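Local coordinates for 6b protein (Agrobacterium vitis, PDB 3AQ2) that probably disturbs plant cell proliferation, with an ADP-ribosylation fold and likely interference with the host miRNA machinery, at residues A[57-68]-A[133-142]. Sequence-based numbering, arbitrary orientation.
Sequences EYLLSDQRLTYV and FFLAILMSQL
Ser-140 OG is held by two bonds. It donates to Glu-57 OE2 at 2.7 Å, using the anti lone pair of the carboxylate, and accepts from Leu-142 N, closing an ST turn. Glu-57 OE1 also forms a salt bridge with Arg-161. Next door, the Gln-141 amide lies over one face of the Tyr-58 ring, the planes 22° apart. A bend at chi2 (-81°) turns this amide back, and Gln-141 OE1 takes Tyr-58 N at 3.0 Å in a nearly straight bond. Gln-141 NE2 goes to Asp-56 O. A single bridge, Leu-59 with Ser-140, joins the backbones here. In the middle, a water donates to Arg-64 O and weakly to Ile-137 O, accepts from Met-139 N, and bonds Thr-66 OG1. Beyond it, residues 66-68 pair antiparallel with 135-137 through four backbone hydrogen bonds, part of a mixed sheet consistent with the ADP-ribosylation fold. On one side, Tyr-67 and Phe-134 form an offset edge-to-face pair, the edge of Tyr-67 toward the face of Phe-134. On the other, Val-68 CG2 touches Ile-137 CD1. Strand 133-137 lies between edge strand 66-70 and strand 199-202. Helix 20-38 covers Tyr-67 and Leu-138, while Leu-84 of strand 83-85 packs on Val-68, Leu-135 and Ile-137.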
loop_
_atom_site.group_PDB
_atom_site.type_symbol
_atom_site.label_atom_id
_atom_site.label_comp_id
_atom_site.label_asym_id
_atom_site.label_seq_id
_atom_site.Cartn_x
_atom_site.Cartn_y
_atom_site.Cartn_z
ATOM N N GLU A 57 -6.952 14.130 3.770
ATOM C CA GLU A 57 -6.670 12.897 3.014
ATOM C C GLU A 57 -7.826 11.907 3.122
ATOM O O GLU A 57 -8.298 11.625 4.226
ATOM C CB GLU A 57 -5.364 12.250 3.482
ATOM C CG GLU A 57 -4.891 11.143 2.546
ATOM C CD GLU A 57 -3.448 10.695 2.790
ATOM O OE1 GLU A 57 -2.827 11.130 3.782
ATOM O OE2 GLU A 57 -2.944 9.910 1.958
ATOM N N TYR A 58 -8.280 11.378 1.986
ATOM C CA TYR A 58 -9.392 10.427 1.994
ATOM C C TYR A 58 -9.126 9.257 1.058
ATOM O O TYR A 58 -8.493 9.429 0.016
ATOM C CB TYR A 58 -10.712 11.124 1.626
ATOM C CG TYR A 58 -10.728 11.721 0.230
ATOM C CD1 TYR A 58 -11.051 10.935 -0.869
ATOM C CD2 TYR A 58 -10.437 13.071 0.014
ATOM C CE1 TYR A 58 -11.073 11.457 -2.159
ATOM C CE2 TYR A 58 -10.454 13.609 -1.288
ATOM C CZ TYR A 58 -10.769 12.783 -2.362
ATOM O OH TYR A 58 -10.800 13.264 -3.661
ATOM N N LEU A 59 -9.575 8.073 1.458
ATOM C CA LEU A 59 -9.465 6.891 0.616
ATOM C C LEU A 59 -10.644 6.835 -0.316
ATOM O O LEU A 59 -11.776 7.130 0.076
ATOM C CB LEU A 59 -9.450 5.599 1.445
ATOM C CG LEU A 59 -8.454 5.453 2.591
ATOM C CD1 LEU A 59 -8.561 4.050 3.176
ATOM C CD2 LEU A 59 -7.041 5.731 2.132
ATOM N N LEU A 60 -10.353 6.399 -1.540
ATOM C CA LEU A 60 -11.360 6.108 -2.537
ATOM C C LEU A 60 -11.462 4.585 -2.558
ATOM O O LEU A 60 -10.560 3.908 -3.041
ATOM C CB LEU A 60 -10.916 6.647 -3.908
ATOM C CG LEU A 60 -10.594 8.147 -4.083
ATOM C CD1 LEU A 60 -9.330 8.561 -3.347
ATOM C CD2 LEU A 60 -10.433 8.476 -5.555
ATOM N N SER A 61 -12.534 4.048 -1.992
ATOM C CA SER A 61 -12.626 2.600 -1.802
ATOM C C SER A 61 -13.320 1.866 -2.953
ATOM O O SER A 61 -13.347 0.632 -2.970
ATOM C CB SER A 61 -13.329 2.287 -0.490
ATOM O OG SER A 61 -14.607 2.878 -0.479
ATOM N N ASP A 62 -13.876 2.628 -3.897
ATOM C CA ASP A 62 -14.402 2.075 -5.155
ATOM C C ASP A 62 -13.281 1.896 -6.179
ATOM O O ASP A 62 -13.372 2.369 -7.327
ATOM C CB ASP A 62 -15.463 2.994 -5.752
ATOM C CG ASP A 62 -16.782 2.924 -5.023
ATOM O OD1 ASP A 62 -17.054 1.904 -4.349
ATOM O OD2 ASP A 62 -17.563 3.891 -5.142
ATOM N N GLN A 63 -12.214 1.235 -5.761
ATOM C CA GLN A 63 -11.159 0.858 -6.682
ATOM C C GLN A 63 -10.564 -0.438 -6.178
ATOM O O GLN A 63 -10.891 -0.878 -5.078
ATOM C CB GLN A 63 -10.093 1.957 -6.800
ATOM C CG GLN A 63 -9.277 2.201 -5.532
ATOM C CD GLN A 63 -8.279 3.340 -5.672
ATOM O OE1 GLN A 63 -8.250 4.258 -4.839
ATOM N NE2 GLN A 63 -7.461 3.296 -6.725
ATOM N N ARG A 64 -9.721 -1.053 -6.996
ATOM C CA ARG A 64 -9.069 -2.298 -6.621
ATOM C C ARG A 64 -7.970 -2.018 -5.607
ATOM O O ARG A 64 -7.474 -0.891 -5.503
ATOM C CB ARG A 64 -8.490 -2.989 -7.857
ATOM C CG ARG A 64 -9.548 -3.374 -8.869
ATOM C CD ARG A 64 -8.942 -3.994 -10.115
ATOM N NE ARG A 64 -8.061 -3.058 -10.810
ATOM C CZ ARG A 64 -7.480 -3.305 -11.981
ATOM N NH1 ARG A 64 -7.691 -4.458 -12.609
ATOM N NH2 ARG A 64 -6.695 -2.390 -12.526
ATOM N N LEU A 65 -7.589 -3.055 -4.873
ATOM C CA LEU A 65 -6.439 -2.978 -3.989
ATOM C C LEU A 65 -5.157 -2.721 -4.770
ATOM O O LEU A 65 -4.996 -3.187 -5.914
ATOM C CB LEU A 65 -6.285 -4.284 -3.211
ATOM C CG LEU A 65 -7.416 -4.680 -2.261
ATOM C CD1 LEU A 65 -7.149 -6.070 -1.709
ATOM C CD2 LEU A 65 -7.564 -3.665 -1.115
ATOM N N THR A 66 -4.248 -1.985 -4.148
ATOM C CA THR A 66 -2.853 -1.925 -4.608
ATOM C C THR A 66 -1.940 -2.356 -3.463
ATOM O O THR A 66 -2.391 -2.495 -2.312
ATOM C CB THR A 66 -2.461 -0.542 -5.172
ATOM O OG1 THR A 66 -2.748 0.477 -4.206
ATOM C CG2 THR A 66 -3.244 -0.255 -6.474
ATOM N N TYR A 67 -0.666 -2.550 -3.776
ATOM C CA TYR A 67 0.251 -3.244 -2.866
ATOM C C TYR A 67 1.484 -2.421 -2.563
ATOM O O TYR A 67 2.091 -1.837 -3.469
ATOM C CB TYR A 67 0.620 -4.627 -3.448
ATOM C CG TYR A 67 -0.635 -5.432 -3.716
ATOM C CD1 TYR A 67 -1.257 -5.416 -4.965
ATOM C CD2 TYR A 67 -1.230 -6.167 -2.693
ATOM C CE1 TYR A 67 -2.441 -6.131 -5.183
ATOM C CE2 TYR A 67 -2.405 -6.879 -2.904
ATOM C CZ TYR A 67 -3.004 -6.855 -4.141
ATOM O OH TYR A 67 -4.163 -7.576 -4.351
ATOM N N VAL A 68 1.832 -2.360 -1.281
ATOM C CA VAL A 68 3.090 -1.746 -0.851
ATOM C C VAL A 68 3.934 -2.889 -0.293
ATOM O O VAL A 68 3.586 -3.502 0.710
ATOM C CB VAL A 68 2.893 -0.618 0.197
ATOM C CG1 VAL A 68 4.237 -0.109 0.689
ATOM C CG2 VAL A 68 2.076 0.531 -0.411
ATOM N N PHE A 133 7.101 -9.552 1.826
ATOM C CA PHE A 133 5.744 -9.427 2.368
ATOM C C PHE A 133 5.043 -8.221 1.754
ATOM O O PHE A 133 5.648 -7.488 0.974
ATOM C CB PHE A 133 5.797 -9.325 3.901
ATOM C CG PHE A 133 6.187 -10.620 4.551
ATOM C CD1 PHE A 133 7.501 -11.083 4.462
ATOM C CD2 PHE A 133 5.229 -11.425 5.171
ATOM C CE1 PHE A 133 7.864 -12.327 5.009
ATOM C CE2 PHE A 133 5.585 -12.668 5.722
ATOM C CZ PHE A 133 6.910 -13.110 5.646
ATOM N N PHE A 134 3.768 -8.025 2.066
ATOM C CA PHE A 134 3.057 -6.887 1.476
ATOM C C PHE A 134 1.997 -6.336 2.403
ATOM O O PHE A 134 1.472 -7.039 3.272
ATOM C CB PHE A 134 2.397 -7.278 0.136
ATOM C CG PHE A 134 1.260 -8.274 0.280
ATOM C CD1 PHE A 134 -0.053 -7.835 0.519
ATOM C CD2 PHE A 134 1.501 -9.647 0.187
ATOM C CE1 PHE A 134 -1.118 -8.750 0.669
ATOM C CE2 PHE A 134 0.443 -10.579 0.324
ATOM C CZ PHE A 134 -0.858 -10.138 0.569
ATOM N N LEU A 135 1.685 -5.068 2.168
ATOM C CA LEU A 135 0.518 -4.398 2.721
ATOM C C LEU A 135 -0.427 -4.147 1.547
ATOM O O LEU A 135 -0.022 -3.590 0.528
ATOM C CB LEU A 135 0.938 -3.057 3.346
ATOM C CG LEU A 135 1.997 -3.151 4.456
ATOM C CD1 LEU A 135 2.493 -1.763 4.840
ATOM C CD2 LEU A 135 1.429 -3.889 5.651
ATOM N N ALA A 136 -1.673 -4.582 1.674
ATOM C CA ALA A 136 -2.692 -4.300 0.667
ATOM C C ALA A 136 -3.498 -3.087 1.115
ATOM O O ALA A 136 -4.007 -3.043 2.245
ATOM C CB ALA A 136 -3.582 -5.527 0.464
ATOM N N ILE A 137 -3.607 -2.097 0.227
ATOM C CA ILE A 137 -4.260 -0.842 0.569
ATOM C C ILE A 137 -5.246 -0.393 -0.491
ATOM O O ILE A 137 -5.185 -0.840 -1.645
ATOM C CB ILE A 137 -3.232 0.314 0.763
ATOM C CG1 ILE A 137 -2.438 0.572 -0.537
ATOM C CG2 ILE A 137 -2.333 0.056 2.000
ATOM C CD1 ILE A 137 -1.699 1.923 -0.520
ATOM N N LEU A 138 -6.165 0.470 -0.072
ATOM C CA LEU A 138 -6.908 1.312 -0.995
ATOM C C LEU A 138 -6.254 2.686 -0.929
ATOM O O LEU A 138 -5.976 3.212 0.160
ATOM C CB LEU A 138 -8.381 1.368 -0.596
ATOM C CG LEU A 138 -9.079 0.034 -0.878
ATOM C CD1 LEU A 138 -10.356 -0.077 -0.072
ATOM C CD2 LEU A 138 -9.368 -0.146 -2.373
ATOM N N MET A 139 -5.948 3.242 -2.099
ATOM C CA MET A 139 -5.180 4.484 -2.168
ATOM C C MET A 139 -6.049 5.724 -1.957
ATOM O O MET A 139 -7.219 5.769 -2.369
ATOM C CB MET A 139 -4.480 4.592 -3.523
ATOM C CG MET A 139 -3.356 3.584 -3.669
ATOM S SD MET A 139 -2.611 3.635 -5.307
ATOM C CE MET A 139 -4.048 3.287 -6.319
ATOM N N SER A 140 -5.454 6.715 -1.297
ATOM C CA SER A 140 -6.073 8.019 -1.115
ATOM C C SER A 140 -5.935 8.874 -2.379
ATOM O O SER A 140 -5.283 8.472 -3.347
ATOM C CB SER A 140 -5.399 8.739 0.045
ATOM O OG SER A 140 -4.116 9.175 -0.365
ATOM N N GLN A 141 -6.516 10.068 -2.357
ATOM C CA GLN A 141 -6.447 10.944 -3.522
ATOM C C GLN A 141 -5.029 11.500 -3.718
ATOM O O GLN A 141 -4.727 12.075 -4.764
ATOM C CB GLN A 141 -7.495 12.063 -3.457
ATOM C CG GLN A 141 -7.048 13.342 -2.732
ATOM C CD GLN A 141 -7.130 13.268 -1.200
ATOM O OE1 GLN A 141 -7.030 12.201 -0.591
ATOM N NE2 GLN A 141 -7.287 14.429 -0.580
ATOM N N LEU A 142 -4.166 11.310 -2.720
ATOM C CA LEU A 142 -2.785 11.802 -2.810
ATOM C C LEU A 142 -1.861 10.873 -3.593
ATOM O O LEU A 142 -0.704 11.224 -3.861
ATOM C CB LEU A 142 -2.213 12.099 -1.424
ATOM C CG LEU A 142 -2.991 13.109 -0.583
ATOM C CD1 LEU A 142 -2.303 13.272 0.749
ATOM C CD2 LEU A 142 -3.117 14.458 -1.285
HETATM O O HOH W 1 -5.834 1.143 -4.219
#